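Local structure of seryl-tRNA synthetase (2DQ0) at residues A[227-232]-A[383-388]. The protein catalyses the ATP-dependent attachment of serine to tRNA(Ser), and probably also to tRNA(Sec), as a homodimeric class II aminoacyl-tRNA synthetase. Residues are numbered along the deposited sequence; the frame is centred on the assembly and turned at random.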
loop_
_atom_site.group_PDB
_atom_site.type_symbol
_atom_site.label_atom_id
_atom_site.label_comp_id
_atom_site.label_asym_id
_atom_site.label_seq_id
_atom_site.Cartn_x
_atom_site.Cartn_y
_atom_site.Cartn_z
ATOM N N GLU A 227 13.077 6.072 -10.476
ATOM C CA GLU A 227 13.988 7.066 -11.007
ATOM C C GLU A 227 13.698 7.310 -12.482
ATOM O O GLU A 227 14.117 8.311 -13.054
ATOM C CB GLU A 227 15.449 6.694 -10.727
ATOM C CG GLU A 227 15.961 5.441 -11.321
ATOM C CD GLU A 227 17.197 4.934 -10.580
ATOM O OE1 GLU A 227 17.730 3.872 -10.987
ATOM O OE2 GLU A 227 17.629 5.586 -9.592
ATOM N N GLY A 228 12.906 6.427 -13.073
ATOM C CA GLY A 228 12.562 6.607 -14.464
ATOM C C GLY A 228 11.359 7.512 -14.587
ATOM O O GLY A 228 11.084 8.032 -15.667
ATOM N N SER A 229 10.667 7.742 -13.472
ATOM C CA SER A 229 9.442 8.544 -13.468
ATOM C C SER A 229 9.471 9.965 -12.912
ATOM O O SER A 229 8.595 10.771 -13.257
ATOM C CB SER A 229 8.339 7.774 -12.735
ATOM O OG SER A 229 8.050 6.523 -13.340
ATOM N N THR A 230 10.434 10.272 -12.044
ATOM C CA THR A 230 10.529 11.616 -11.447
ATOM C C THR A 230 11.958 12.005 -11.183
ATOM O O THR A 230 12.883 11.321 -11.606
ATOM C CB THR A 230 9.813 11.753 -10.066
ATOM O OG1 THR A 230 10.154 10.640 -9.231
ATOM C CG2 THR A 230 8.333 11.841 -10.234
ATOM N N SER A 231 12.130 13.110 -10.465
ATOM C CA SER A 231 13.464 13.574 -10.143
ATOM C C SER A 231 13.911 12.899 -8.856
ATOM O O SER A 231 13.094 12.544 -7.997
ATOM C CB SER A 231 13.504 15.101 -10.000
ATOM O OG SER A 231 12.666 15.544 -8.962
ATOM N N PHE A 232 15.215 12.710 -8.745
ATOM C CA PHE A 232 15.797 12.053 -7.599
ATOM C C PHE A 232 15.471 12.684 -6.248
ATOM O O PHE A 232 15.527 12.005 -5.227
ATOM C CB PHE A 232 17.304 11.943 -7.813
ATOM C CG PHE A 232 17.677 11.045 -8.959
ATOM C CD1 PHE A 232 17.420 9.686 -8.900
ATOM C CD2 PHE A 232 18.268 11.558 -10.099
ATOM C CE1 PHE A 232 17.746 8.857 -9.962
ATOM C CE2 PHE A 232 18.595 10.731 -11.167
ATOM C CZ PHE A 232 18.336 9.383 -11.099
ATOM N N ARG A 383 12.789 8.704 -22.375
ATOM C CA ARG A 383 14.232 8.614 -22.543
ATOM C C ARG A 383 14.889 7.905 -21.363
ATOM O O ARG A 383 15.953 7.323 -21.517
ATOM C CB ARG A 383 14.821 10.012 -22.734
ATOM C CG ARG A 383 16.149 10.065 -23.485
ATOM C CD ARG A 383 16.501 11.510 -23.867
ATOM N NE ARG A 383 15.627 12.054 -24.913
ATOM C CZ ARG A 383 15.857 11.931 -26.221
ATOM N NH1 ARG A 383 15.010 12.459 -27.096
ATOM N NH2 ARG A 383 16.937 11.285 -26.668
ATOM N N ARG A 384 14.250 7.933 -20.194
ATOM C CA ARG A 384 14.810 7.280 -19.008
ATOM C C ARG A 384 14.456 5.814 -18.971
ATOM O O ARG A 384 15.294 4.969 -18.704
ATOM C CB ARG A 384 14.293 7.933 -17.718
ATOM C CG ARG A 384 14.830 9.326 -17.451
ATOM C CD ARG A 384 13.833 10.176 -16.654
ATOM N NE ARG A 384 14.149 10.234 -15.230
ATOM C CZ ARG A 384 15.083 11.014 -14.699
ATOM N NH1 ARG A 384 15.297 10.983 -13.387
ATOM N NH2 ARG A 384 15.790 11.835 -15.470
ATOM N N LEU A 385 13.198 5.512 -19.240
ATOM C CA LEU A 385 12.731 4.138 -19.209
ATOM C C LEU A 385 12.937 3.392 -20.525
ATOM O O LEU A 385 12.568 2.224 -20.645
ATOM C CB LEU A 385 11.255 4.127 -18.825
ATOM C CG LEU A 385 11.036 4.764 -17.456
ATOM C CD1 LEU A 385 9.540 4.931 -17.167
ATOM C CD2 LEU A 385 11.734 3.895 -16.413
ATOM N N ASN A 386 13.548 4.069 -21.494
ATOM C CA ASN A 386 13.798 3.506 -22.821
ATOM C C ASN A 386 12.511 3.029 -23.476
ATOM O O ASN A 386 12.367 1.861 -23.812
ATOM C CB ASN A 386 14.796 2.349 -22.743
ATOM C CG ASN A 386 15.113 1.749 -24.111
ATOM O OD1 ASN A 386 15.861 0.777 -24.207
ATOM N ND2 ASN A 386 14.539 2.324 -25.176
ATOM N N ILE A 387 11.569 3.940 -23.651
ATOM C CA ILE A 387 10.307 3.593 -24.263
ATOM C C ILE A 387 10.231 4.260 -25.620
ATOM O O ILE A 387 9.956 5.459 -25.737
ATOM C CB ILE A 387 9.137 4.043 -23.394
ATOM C CG1 ILE A 387 9.211 3.331 -22.045
ATOM C CG2 ILE A 387 7.826 3.729 -24.078
ATOM C CD1 ILE A 387 8.108 3.724 -21.121
ATOM N N ARG A 388 10.490 3.463 -26.648
ATOM C CA ARG A 388 10.465 3.942 -28.014
ATOM C C ARG A 388 9.387 3.227 -28.797
ATOM O O ARG A 388 8.697 2.339 -28.278
ATOM C CB ARG A 388 11.823 3.698 -28.667
ATOM C CG ARG A 388 12.960 4.405 -27.966
ATOM C CD ARG A 388 14.272 4.078 -28.598
ATOM N NE ARG A 388 14.597 2.666 -28.458
ATOM C CZ ARG A 388 15.676 2.097 -28.988
ATOM N NH1 ARG A 388 15.899 0.804 -28.804
ATOM N NH2 ARG A 388 16.526 2.820 -29.713
#
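Arg384 grips the backbone carbonyl of Glu227 side-on, giving two nitrogens to the same oxygen. Arg384 NE and Arg384 NH1 both lie 2.9 Å from Glu227 O; both bonds are bent at the hydrogen, and the oxygen is tilted about 20° out of the guanidinium plane. A bend in the Arg384 chain at chi3 (99°) sets NE beside this oxygen. Arg384 NH1 also lies 3.0 Å from Thr230 O, while NH2 bonds to Trp104 O, so the guanidinium joins the loop after helix 223-227 to Trp104. Arg384 NH1 further sits over one face of the Phe232 ring, 4.0 Å from Phe232 CE2, with the ring and guanidinium planes 48° apart. An alanine in place of Arg384 would probably leave the carbonyls of Glu227 and Trp104 without these donors and the Phe232 face without its NH1. In the class II catalytic core, helix 382-385 leads into strand 387-390, which runs between strands 264-267 and 398-406 of the mixed sheet, and Ser229 lies near Glu254, a predicted serine-binding residue. Van der Waals packing centres on Gly228: Leu385 CD2 comes to 3.4 Å from Gly228 CA, and Arg384 CD lies 3.6 Å from Gly228 O. The Ser229 hydroxyl bonds to Val225 O, while Ser229 O accepts from Gln381 NE2.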